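Local coordinates for UL37 (Suid herpesvirus 1, PDB 4K70), which is an inner tegument protein of the virion, represented by its N-terminal half, with a probably essential role in the control of viral trafficking, at residues 153-157 / 331-335; 192-197 / 337-341; 113-118 / 446-450. All coordinates share one frame; numbering follows the deposited sequence.

Interaction 1: 153-157 / 331-335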
ATOM      1  N   VAL A 153      -3.679   7.618 -14.760  1.00 39.08           N
ATOM      2  CA  VAL A 153      -2.663   7.826 -13.741  1.00 36.99           C
ATOM      3  C   VAL A 153      -3.319   8.350 -12.466  1.00 41.54           C
ATOM      4  O   VAL A 153      -3.874   9.448 -12.447  1.00 40.37           O
ATOM      5  CB  VAL A 153      -1.591   8.817 -14.217  1.00 39.34           C
ATOM      6  CG1 VAL A 153      -0.618   9.129 -13.087  1.00 36.16           C
ATOM      7  CG2 VAL A 153      -0.858   8.255 -15.433  1.00 35.45           C
ATOM      8  N   VAL A 154      -3.264   7.548 -11.407  1.00 38.31           N
ATOM      9  CA  VAL A 154      -3.899   7.902 -10.144  1.00 37.91           C
ATOM     10  C   VAL A 154      -2.860   8.127  -9.044  1.00 34.79           C
ATOM     11  O   VAL A 154      -1.957   7.308  -8.860  1.00 33.62           O
ATOM     12  CB  VAL A 154      -4.843   6.783  -9.677  1.00 36.99           C
ATOM     13  CG1 VAL A 154      -5.557   7.203  -8.415  1.00 36.51           C
ATOM     14  CG2 VAL A 154      -5.839   6.423 -10.778  1.00 38.30           C
ATOM     15  N   PRO A 155      -2.983   9.234  -8.299  1.00 34.82           N
ATOM     16  CA  PRO A 155      -2.067   9.393  -7.163  1.00 32.85           C
ATOM     17  C   PRO A 155      -2.334   8.295  -6.139  1.00 35.20           C
ATOM     18  O   PRO A 155      -3.487   8.076  -5.794  1.00 36.96           O
ATOM     19  CB  PRO A 155      -2.446  10.759  -6.589  1.00 35.74           C
ATOM     20  CG  PRO A 155      -3.179  11.472  -7.721  1.00 34.47           C
ATOM     21  CD  PRO A 155      -3.878  10.393  -8.478  1.00 32.58           C
ATOM     22  N   PRO A 156      -1.285   7.598  -5.675  1.00 33.87           N
ATOM     23  CA  PRO A 156      -1.438   6.514  -4.697  1.00 35.75           C
ATOM     24  C   PRO A 156      -2.253   6.924  -3.461  1.00 36.06           C
ATOM     25  O   PRO A 156      -2.926   6.101  -2.843  1.00 36.02           O
ATOM     26  CB  PRO A 156       0.007   6.223  -4.303  1.00 31.31           C
ATOM     27  CG  PRO A 156       0.768   6.519  -5.545  1.00 32.24           C
ATOM     28  CD  PRO A 156       0.117   7.752  -6.096  1.00 31.91           C
ATOM     29  N   GLU A 157      -2.185   8.204  -3.126  1.00 35.31           N
ATOM     30  CA  GLU A 157      -2.785   8.739  -1.913  1.00 36.51           C
ATOM     31  C   GLU A 157      -4.289   8.854  -2.072  1.00 36.35           C
ATOM     32  O   GLU A 157      -5.034   8.841  -1.095  1.00 46.04           O
ATOM     33  CB  GLU A 157      -2.170  10.111  -1.623  1.00 39.37           C
ATOM     34  CG  GLU A 157      -0.673  10.181  -1.992  1.00 40.17           C
ATOM     35  CD  GLU A 157      -0.413  10.865  -3.334  1.00 45.85           C
ATOM     36  OE1 GLU A 157      -1.105  11.875  -3.612  1.00 52.79           O
ATOM     37  OE2 GLU A 157       0.492  10.419  -4.098  1.00 40.29           O
ATOM     38  N   ALA A 331       7.899  15.223  -3.657  1.00 27.87           N
ATOM     39  CA  ALA A 331       7.452  15.132  -2.273  1.00 29.31           C
ATOM     40  C   ALA A 331       6.256  14.198  -2.119  1.00 26.80           C
ATOM     41  O   ALA A 331       5.586  14.215  -1.097  1.00 29.95           O
ATOM     42  CB  ALA A 331       7.115  16.534  -1.712  1.00 29.40           C
ATOM     43  N   SER A 332       5.974  13.394  -3.136  1.00 26.21           N
ATOM     44  CA  SER A 332       4.872  12.435  -3.040  1.00 29.21           C
ATOM     45  C   SER A 332       5.217  11.257  -3.907  1.00 24.47           C
ATOM     46  O   SER A 332       6.095  11.364  -4.748  1.00 25.08           O
ATOM     47  CB  SER A 332       3.554  13.053  -3.522  1.00 30.06           C
ATOM     48  OG  SER A 332       3.576  13.283  -4.927  1.00 28.15           O
ATOM     49  N   PRO A 333       4.518  10.131  -3.703  1.00 22.54           N
ATOM     50  CA  PRO A 333       4.697   8.924  -4.512  1.00 24.06           C
ATOM     51  C   PRO A 333       4.440   9.195  -5.976  1.00 24.99           C
ATOM     52  O   PRO A 333       5.202   8.709  -6.798  1.00 22.12           O
ATOM     53  CB  PRO A 333       3.619   7.978  -3.980  1.00 25.36           C
ATOM     54  CG  PRO A 333       3.353   8.457  -2.589  1.00 28.57           C
ATOM     55  CD  PRO A 333       3.594   9.922  -2.573  1.00 23.50           C
ATOM     56  N   LEU A 334       3.387   9.939  -6.308  1.00 18.25           N
ATOM     57  CA  LEU A 334       3.064  10.137  -7.718  1.00 20.21           C
ATOM     58  C   LEU A 334       4.199  10.882  -8.395  1.00 25.44           C
ATOM     59  O   LEU A 334       4.663  10.498  -9.462  1.00 26.44           O
ATOM     60  CB  LEU A 334       1.751  10.906  -7.902  1.00 22.23           C
ATOM     61  CG  LEU A 334       1.478  11.289  -9.361  1.00 26.61           C
ATOM     62  CD1 LEU A 334       1.533  10.072 -10.298  1.00 26.83           C
ATOM     63  CD2 LEU A 334       0.151  12.008  -9.509  1.00 30.30           C
ATOM     64  N   GLN A 335       4.650  11.956  -7.760  1.00 24.21           N
ATOM     65  CA  GLN A 335       5.704  12.779  -8.332  1.00 23.47           C
ATOM     66  C   GLN A 335       6.972  11.988  -8.633  1.00 21.46           C
ATOM     67  O   GLN A 335       7.534  12.090  -9.726  1.00 20.77           O
ATOM     68  CB  GLN A 335       6.011  13.950  -7.395  1.00 23.45           C
ATOM     69  CG  GLN A 335       4.858  14.953  -7.308  1.00 30.60           C
ATOM     70  CD  GLN A 335       5.075  16.022  -6.245  1.00 35.08           C
ATOM     71  OE1 GLN A 335       6.185  16.218  -5.763  1.00 29.46           O
ATOM     72  NE2 GLN A 335       4.002  16.712  -5.869  1.00 38.12           N
TER
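The flat carboxylate of E157 and the rings of P155, P156 and P333 shape this contact. The carboxylate turns one oxygen, OE2, toward P333, meeting its ring carbon CD at 3.5 Å from a direction tilted out of the carboxylate plane. The rings of P156 and P333 run antiparallel past one another and touch at their rims, P156 CG lying 3.6 Å from P333 CB. P155 runs beside L334 in the same direction and meets methyl CD2 through its ring atom CG at 3.8 Å.

L334 turns its side chain toward the loop. With CG anti to the backbone N (chi1 172°), its fork divides the work: CD2 goes to P155, while CD1 packs 3.6 Å from V153 CG1, the two side chains crossing at about a right angle. V153 and R199 belong to a bound sodium site, so the same residue serves both packing and the metal site. Y388 lies against both P156 and P333.

Helix 333-342 starts within the contact. S332 is its N-cap, and its OG accepts a weak capping bond from Q335 N at 3.3 Å; Q335 OE1 accepts from A331 N at 2.9 Å in an almost straight bond (176°). Each end of this short turn is therefore tied to the other.

Across the segments the cohesion is apolar, carried by proline rings and the methyls of V153 and L334. E157 is the exception: a bend at chi2 (100°) brings OE2 within 3.7 Å of L334 N, yet this oxygen is buried without a hydrogen-bonding partner in the model. Its position beside the first turn of the helix suggests that the helix N terminus could ease the cost of a negative charge there, whereas burial would tend to raise its pKa.

Interaction 2: 192-197 / 337-341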
ATOM      1  N   LEU A 192       0.123   2.031 -11.297  1.00 26.16           N
ATOM      2  CA  LEU A 192       0.659   3.361 -11.611  1.00 25.66           C
ATOM      3  C   LEU A 192       1.847   3.319 -12.602  1.00 22.97           C
ATOM      4  O   LEU A 192       1.817   3.986 -13.635  1.00 23.73           O
ATOM      5  CB  LEU A 192       1.008   4.123 -10.329  1.00 20.49           C
ATOM      6  CG  LEU A 192       1.740   5.463 -10.505  1.00 26.94           C
ATOM      7  CD1 LEU A 192       0.903   6.436 -11.320  1.00 21.38           C
ATOM      8  CD2 LEU A 192       2.117   6.046  -9.146  1.00 22.07           C
ATOM      9  N   PRO A 193       2.884   2.523 -12.300  1.00 22.20           N
ATOM     10  CA  PRO A 193       4.039   2.395 -13.206  1.00 24.10           C
ATOM     11  C   PRO A 193       3.652   1.867 -14.589  1.00 27.98           C
ATOM     12  O   PRO A 193       4.278   2.221 -15.590  1.00 22.73           O
ATOM     13  CB  PRO A 193       4.918   1.349 -12.517  1.00 27.85           C
ATOM     14  CG  PRO A 193       4.531   1.389 -11.092  1.00 28.31           C
ATOM     15  CD  PRO A 193       3.092   1.817 -11.027  1.00 22.89           C
ATOM     16  N   LEU A 194       2.645   1.000 -14.638  1.00 27.02           N
ATOM     17  CA  LEU A 194       2.142   0.494 -15.908  1.00 25.86           C
ATOM     18  C   LEU A 194       1.482   1.617 -16.702  1.00 24.88           C
ATOM     19  O   LEU A 194       1.783   1.800 -17.879  1.00 26.74           O
ATOM     20  CB  LEU A 194       1.156  -0.676 -15.689  1.00 24.10           C
ATOM     21  CG  LEU A 194       0.346  -1.086 -16.918  1.00 28.03           C
ATOM     22  CD1 LEU A 194       1.263  -1.476 -18.061  1.00 27.19           C
ATOM     23  CD2 LEU A 194      -0.631  -2.234 -16.596  1.00 28.32           C
ATOM     24  N   ALA A 195       0.568   2.350 -16.063  1.00 25.69           N
ATOM     25  CA  ALA A 195      -0.086   3.500 -16.696  1.00 27.11           C
ATOM     26  C   ALA A 195       0.932   4.544 -17.180  1.00 28.24           C
ATOM     27  O   ALA A 195       0.816   5.092 -18.283  1.00 27.25           O
ATOM     28  CB  ALA A 195      -1.076   4.152 -15.730  1.00 24.90           C
ATOM     29  N   LEU A 196       1.918   4.832 -16.341  1.00 21.53           N
ATOM     30  CA  LEU A 196       2.971   5.779 -16.727  1.00 24.06           C
ATOM     31  C   LEU A 196       3.767   5.300 -17.942  1.00 28.15           C
ATOM     32  O   LEU A 196       4.075   6.094 -18.830  1.00 27.20           O
ATOM     33  CB  LEU A 196       3.895   6.077 -15.548  1.00 19.99           C
ATOM     34  CG  LEU A 196       3.235   6.904 -14.434  1.00 28.63           C
ATOM     35  CD1 LEU A 196       4.068   6.929 -13.159  1.00 25.02           C
ATOM     36  CD2 LEU A 196       2.930   8.312 -14.918  1.00 28.02           C
ATOM     37  N   ALA A 197       4.096   4.007 -17.996  1.00 22.57           N
ATOM     38  CA  ALA A 197       4.848   3.502 -19.141  1.00 22.82           C
ATOM     39  C   ALA A 197       4.009   3.523 -20.419  1.00 24.84           C
ATOM     40  O   ALA A 197       4.508   3.824 -21.509  1.00 26.11           O
ATOM     41  CB  ALA A 197       5.395   2.092 -18.866  1.00 24.83           C
ATOM     42  N   VAL A 337       7.485   8.619  -8.761  1.00 19.18           N
ATOM     43  CA  VAL A 337       7.280   7.524  -9.706  1.00 19.39           C
ATOM     44  C   VAL A 337       7.090   8.038 -11.129  1.00 20.56           C
ATOM     45  O   VAL A 337       7.573   7.436 -12.075  1.00 19.08           O
ATOM     46  CB  VAL A 337       6.087   6.643  -9.309  1.00 21.06           C
ATOM     47  CG1 VAL A 337       5.916   5.526 -10.325  1.00 19.45           C
ATOM     48  CG2 VAL A 337       6.305   6.090  -7.913  1.00 19.83           C
ATOM     49  N   GLU A 338       6.405   9.165 -11.282  1.00 20.37           N
ATOM     50  CA  GLU A 338       6.271   9.761 -12.614  1.00 22.97           C
ATOM     51  C   GLU A 338       7.632  10.199 -13.165  1.00 24.49           C
ATOM     52  O   GLU A 338       7.910  10.057 -14.357  1.00 23.92           O
ATOM     53  CB  GLU A 338       5.309  10.958 -12.595  1.00 25.88           C
ATOM     54  CG  GLU A 338       5.290  11.721 -13.920  1.00 30.59           C
ATOM     55  CD  GLU A 338       4.090  12.643 -14.053  1.00 46.27           C
ATOM     56  OE1 GLU A 338       3.313  12.749 -13.079  1.00 48.30           O
ATOM     57  OE2 GLU A 338       3.918  13.253 -15.133  1.00 55.70           O
ATOM     58  N   ALA A 339       8.478  10.728 -12.291  1.00 21.07           N
ATOM     59  CA  ALA A 339       9.800  11.178 -12.701  1.00 22.86           C
ATOM     60  C   ALA A 339      10.630   9.987 -13.143  1.00 24.84           C
ATOM     61  O   ALA A 339      11.332  10.055 -14.160  1.00 23.81           O
ATOM     62  CB  ALA A 339      10.490  11.903 -11.564  1.00 24.52           C
ATOM     63  N   LEU A 340      10.551   8.900 -12.381  1.00 22.06           N
ATOM     64  CA  LEU A 340      11.375   7.723 -12.666  1.00 21.15           C
ATOM     65  C   LEU A 340      10.965   7.064 -13.966  1.00 21.40           C
ATOM     66  O   LEU A 340      11.777   6.890 -14.861  1.00 23.28           O
ATOM     67  CB  LEU A 340      11.276   6.717 -11.526  1.00 22.23           C
ATOM     68  CG  LEU A 340      11.978   7.155 -10.243  1.00 24.00           C
ATOM     69  CD1 LEU A 340      11.501   6.322  -9.062  1.00 19.23           C
ATOM     70  CD2 LEU A 340      13.485   7.017 -10.418  1.00 19.37           C
ATOM     71  N   VAL A 341       9.695   6.685 -14.060  1.00 21.65           N
ATOM     72  CA  VAL A 341       9.213   5.908 -15.193  1.00 21.58           C
ATOM     73  C   VAL A 341       9.289   6.685 -16.509  1.00 22.12           C
ATOM     74  O   VAL A 341       9.650   6.132 -17.543  1.00 22.07           O
ATOM     75  CB  VAL A 341       7.755   5.434 -14.949  1.00 21.92           C
ATOM     76  CG1 VAL A 341       7.221   4.728 -16.180  1.00 21.08           C
ATOM     77  CG2 VAL A 341       7.690   4.542 -13.697  1.00 20.19           C
TER
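L196 lies between V337 and V341 and touches both. Its methyl CD1 meets V337 CG1 at 3.7 Å, the side chains crossing at about a right angle, and the same methyl rests 3.6 Å from E338 CA, against the backbone of the partner helix. E338 CB also borders L196, while the extended side chain carries the carboxylate to the exposed side. Closer to its own helix, L196 CB is 3.6 Å from V341 CG1. Because L196 CG stands anti to the carbonyl carbon and beside the backbone N (chi1 -70°), the branch leans toward V337 while CB is left to V341.

V341 in turn pushes CG1, anti to its own backbone N (chi1 175°), onto the surface of helix 191-201. V341 CG1 lies 3.7 Å from A197 N and close to P193 O, over the two ends of one i to i+4 hydrogen bond of that helix. The CB atom of A197 adds a looser touch on the same methyl. At the other end of the contact the ends of L192 and V337 meet head-on, L192 CD2 and V337 CG1 being 4.0 Å apart.

L192 and L196 on one helix, V337 and V341 on the other, are each four residues apart. Such rows form the ridges of classical ridges-into-grooves packing, and the signed crossing angle of -50° with axes 9.6 Å apart is consistent with that class of helix pair in this chain of helices and loops without strands.

Further out, helix 366-385 backs the pair: V381 and L385 press on V337, and L385 also touches P193. Helix 208-223 places F222 against P193 and I218 against A197. V153, from the loop that precedes helix 156-159, packs onto both L192 and L196.

Interaction 3: 113-118 / 446-450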
ATOM      1  N   ARG A 113     -28.971   3.141  26.092  1.00 33.77           N
ATOM      2  CA  ARG A 113     -29.084   3.763  24.777  1.00 36.80           C
ATOM      3  C   ARG A 113     -28.674   2.829  23.645  1.00 35.06           C
ATOM      4  O   ARG A 113     -27.837   1.947  23.836  1.00 29.57           O
ATOM      5  CB  ARG A 113     -28.202   5.010  24.727  1.00 36.58           C
ATOM      6  CG  ARG A 113     -28.484   6.030  25.835  1.00 36.26           C
ATOM      7  CD  ARG A 113     -27.410   7.117  25.836  1.00 42.01           C
ATOM      8  NE  ARG A 113     -26.098   6.603  26.232  1.00 36.06           N
ATOM      9  CZ  ARG A 113     -24.937   7.104  25.820  1.00 41.67           C
ATOM     10  NH1 ARG A 113     -24.906   8.136  24.979  1.00 39.41           N
ATOM     11  NH2 ARG A 113     -23.800   6.567  26.248  1.00 38.61           N
ATOM     12  N   THR A 114     -29.261   3.032  22.468  1.00 29.78           N
ATOM     13  CA  THR A 114     -28.761   2.394  21.265  1.00 32.49           C
ATOM     14  C   THR A 114     -27.828   3.347  20.522  1.00 36.55           C
ATOM     15  O   THR A 114     -27.220   2.983  19.511  1.00 31.24           O
ATOM     16  CB  THR A 114     -29.900   2.000  20.325  1.00 38.71           C
ATOM     17  OG1 THR A 114     -30.551   3.183  19.844  1.00 33.45           O
ATOM     18  CG2 THR A 114     -30.899   1.102  21.049  1.00 32.34           C
ATOM     19  N   SER A 115     -27.697   4.559  21.046  1.00 30.34           N
ATOM     20  CA  SER A 115     -27.131   5.661  20.278  1.00 34.47           C
ATOM     21  C   SER A 115     -25.720   6.099  20.669  1.00 31.29           C
ATOM     22  O   SER A 115     -25.289   7.180  20.270  1.00 28.43           O
ATOM     23  CB  SER A 115     -28.060   6.872  20.390  1.00 36.00           C
ATOM     24  OG  SER A 115     -27.984   7.379  21.707  1.00 35.77           O
ATOM     25  N   ALA A 116     -25.004   5.292  21.447  1.00 30.62           N
ATOM     26  CA  ALA A 116     -23.625   5.628  21.802  1.00 29.84           C
ATOM     27  C   ALA A 116     -22.730   5.698  20.557  1.00 29.82           C
ATOM     28  O   ALA A 116     -23.061   5.125  19.516  1.00 27.09           O
ATOM     29  CB  ALA A 116     -23.066   4.633  22.805  1.00 30.15           C
ATOM     30  N   GLU A 117     -21.611   6.415  20.669  1.00 28.41           N
ATOM     31  CA  GLU A 117     -20.700   6.605  19.544  1.00 30.39           C
ATOM     32  C   GLU A 117     -20.078   5.283  19.089  1.00 29.52           C
ATOM     33  O   GLU A 117     -19.696   5.148  17.933  1.00 30.81           O
ATOM     34  CB  GLU A 117     -19.638   7.675  19.858  1.00 29.81           C
ATOM     35  CG  GLU A 117     -20.257   9.066  20.032  1.00 33.01           C
ATOM     36  CD  GLU A 117     -19.233  10.179  20.242  1.00 36.96           C
ATOM     37  OE1 GLU A 117     -18.309  10.315  19.421  1.00 34.86           O
ATOM     38  OE2 GLU A 117     -19.359  10.933  21.229  1.00 42.09           O
ATOM     39  N   PHE A 118     -20.031   4.303  19.985  1.00 30.32           N
ATOM     40  CA  PHE A 118     -19.638   2.939  19.607  1.00 28.01           C
ATOM     41  C   PHE A 118     -20.775   1.921  19.728  1.00 27.44           C
ATOM     42  O   PHE A 118     -20.541   0.705  19.818  1.00 27.88           O
ATOM     43  CB  PHE A 118     -18.403   2.500  20.384  1.00 24.63           C
ATOM     44  CG  PHE A 118     -17.157   3.235  19.971  1.00 28.01           C
ATOM     45  CD1 PHE A 118     -16.450   2.846  18.842  1.00 26.35           C
ATOM     46  CD2 PHE A 118     -16.712   4.332  20.693  1.00 24.50           C
ATOM     47  CE1 PHE A 118     -15.300   3.535  18.445  1.00 26.57           C
ATOM     48  CE2 PHE A 118     -15.571   5.021  20.310  1.00 26.93           C
ATOM     49  CZ  PHE A 118     -14.863   4.622  19.187  1.00 24.33           C
ATOM     50  N   ALA A 446     -13.821   9.878  21.709  1.00 32.00           N
ATOM     51  CA  ALA A 446     -15.190   9.406  21.536  1.00 35.12           C
ATOM     52  C   ALA A 446     -15.575   8.356  22.581  1.00 32.31           C
ATOM     53  O   ALA A 446     -16.657   8.431  23.164  1.00 33.49           O
ATOM     54  CB  ALA A 446     -15.394   8.863  20.134  1.00 30.76           C
ATOM     55  N   LEU A 447     -14.695   7.383  22.809  1.00 32.45           N
ATOM     56  CA  LEU A 447     -14.949   6.334  23.796  1.00 31.79           C
ATOM     57  C   LEU A 447     -15.075   6.907  25.206  1.00 37.63           C
ATOM     58  O   LEU A 447     -15.965   6.523  25.960  1.00 33.96           O
ATOM     59  CB  LEU A 447     -13.857   5.266  23.761  1.00 31.10           C
ATOM     60  CG  LEU A 447     -14.050   4.018  24.636  1.00 33.52           C
ATOM     61  CD1 LEU A 447     -15.445   3.446  24.495  1.00 28.72           C
ATOM     62  CD2 LEU A 447     -13.019   2.957  24.299  1.00 32.57           C
ATOM     63  N   LEU A 448     -14.192   7.838  25.555  1.00 38.00           N
ATOM     64  CA  LEU A 448     -14.215   8.435  26.888  1.00 36.59           C
ATOM     65  C   LEU A 448     -15.441   9.316  27.134  1.00 36.95           C
ATOM     66  O   LEU A 448     -15.862   9.482  28.279  1.00 37.51           O
ATOM     67  CB  LEU A 448     -12.935   9.226  27.146  1.00 40.34           C
ATOM     68  CG  LEU A 448     -11.686   8.379  27.364  1.00 43.25           C
ATOM     69  CD1 LEU A 448     -10.488   9.277  27.647  1.00 43.81           C
ATOM     70  CD2 LEU A 448     -11.919   7.389  28.501  1.00 39.90           C
ATOM     71  N   ARG A 449     -16.004   9.889  26.073  1.00 34.71           N
ATOM     72  CA  ARG A 449     -17.259  10.626  26.197  1.00 36.53           C
ATOM     73  C   ARG A 449     -18.381   9.678  26.618  1.00 40.43           C
ATOM     74  O   ARG A 449     -19.258  10.038  27.403  1.00 34.11           O
ATOM     75  CB  ARG A 449     -17.631  11.327  24.886  1.00 38.38           C
ATOM     76  CG  ARG A 449     -16.739  12.537  24.524  1.00 36.84           C
ATOM     77  CD  ARG A 449     -17.390  13.381  23.433  1.00 32.74           C
ATOM     78  NE  ARG A 449     -17.459  12.689  22.142  1.00 34.05           N
ATOM     79  CZ  ARG A 449     -16.498  12.732  21.224  1.00 34.87           C
ATOM     80  NH1 ARG A 449     -15.391  13.426  21.455  1.00 35.62           N
ATOM     81  NH2 ARG A 449     -16.637  12.085  20.078  1.00 34.77           N
ATOM     82  N   GLU A 450     -18.356   8.457  26.094  1.00 37.52           N
ATOM     83  CA  GLU A 450     -19.369   7.478  26.469  1.00 35.41           C
ATOM     84  C   GLU A 450     -19.120   6.977  27.886  1.00 39.04           C
ATOM     85  O   GLU A 450     -20.067   6.731  28.642  1.00 37.79           O
ATOM     86  CB  GLU A 450     -19.415   6.317  25.471  1.00 35.03           C
ATOM     87  CG  GLU A 450     -19.771   6.750  24.064  1.00 33.49           C
ATOM     88  CD  GLU A 450     -21.071   7.540  24.001  1.00 40.13           C
ATOM     89  OE1 GLU A 450     -21.748   7.696  25.047  1.00 41.79           O
ATOM     90  OE2 GLU A 450     -21.424   8.002  22.892  1.00 39.02           O
TER
HETATM   91  O   HOH W   1     -21.734  11.194  22.933  1.00 47.38           O
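R113 brings its guanidinium to E450 with the carboxylate oxygen at its edge: NH2 donates to OE1 at 2.6 Å (163°), a salt bridge joined by a weak bond from NH1. E70 takes the NE side of the same guanidinium. A116 CB sits over one face of the carboxylate, 3.7 Å from E450 CD.

At E117 the backbone N donates to E450 OE2 at 2.7 Å; like OE1, this oxygen is met from above the carboxylate plane, so buried E450 grips two points of the loop. Here the connection between helices 101-109 and 120-137 docks on the side of helix 438-458, largely through charged groups. E117's own side chain runs extended (chi2 -176°) to R449, which holds it side-on: NE meets OE2 at 2.7 Å and NH2 meets OE1, each on a syn lone pair, with the two planes only 16° apart. E117 OE2 and E450 OE2 approach to 4.0 Å, and a water donating to both would soften their repulsion.

F118 closes the segment. Its ring presents an edge to L447 N, 3.5 Å from CE2, and the same carbon packs near A446 CB at 3.9 Å, while the ring also meets W78.

Overall arrangement
From the N terminus, the chain first reaches 113-118, from which interaction 3 closes a long loop when 446-450 is met, near the end of the modelled chain. Inside that loop, 153-157 and then 192-197 come before their partners 331-335 and 337-341, so interactions 1 and 2 cross rather than nest. Helix 333-342 is joined at its start to the loop leading into helix 156-159 by interaction 1, and further along to helix 191-201 by interaction 2; the two touch where V153 CG1 lies 3.6 Å from L192 CD1. Interaction 3 ties an early interhelical loop to helix 438-458; its centre is about 45 Å from that of interaction 2, on opposite sides of the chain's centre.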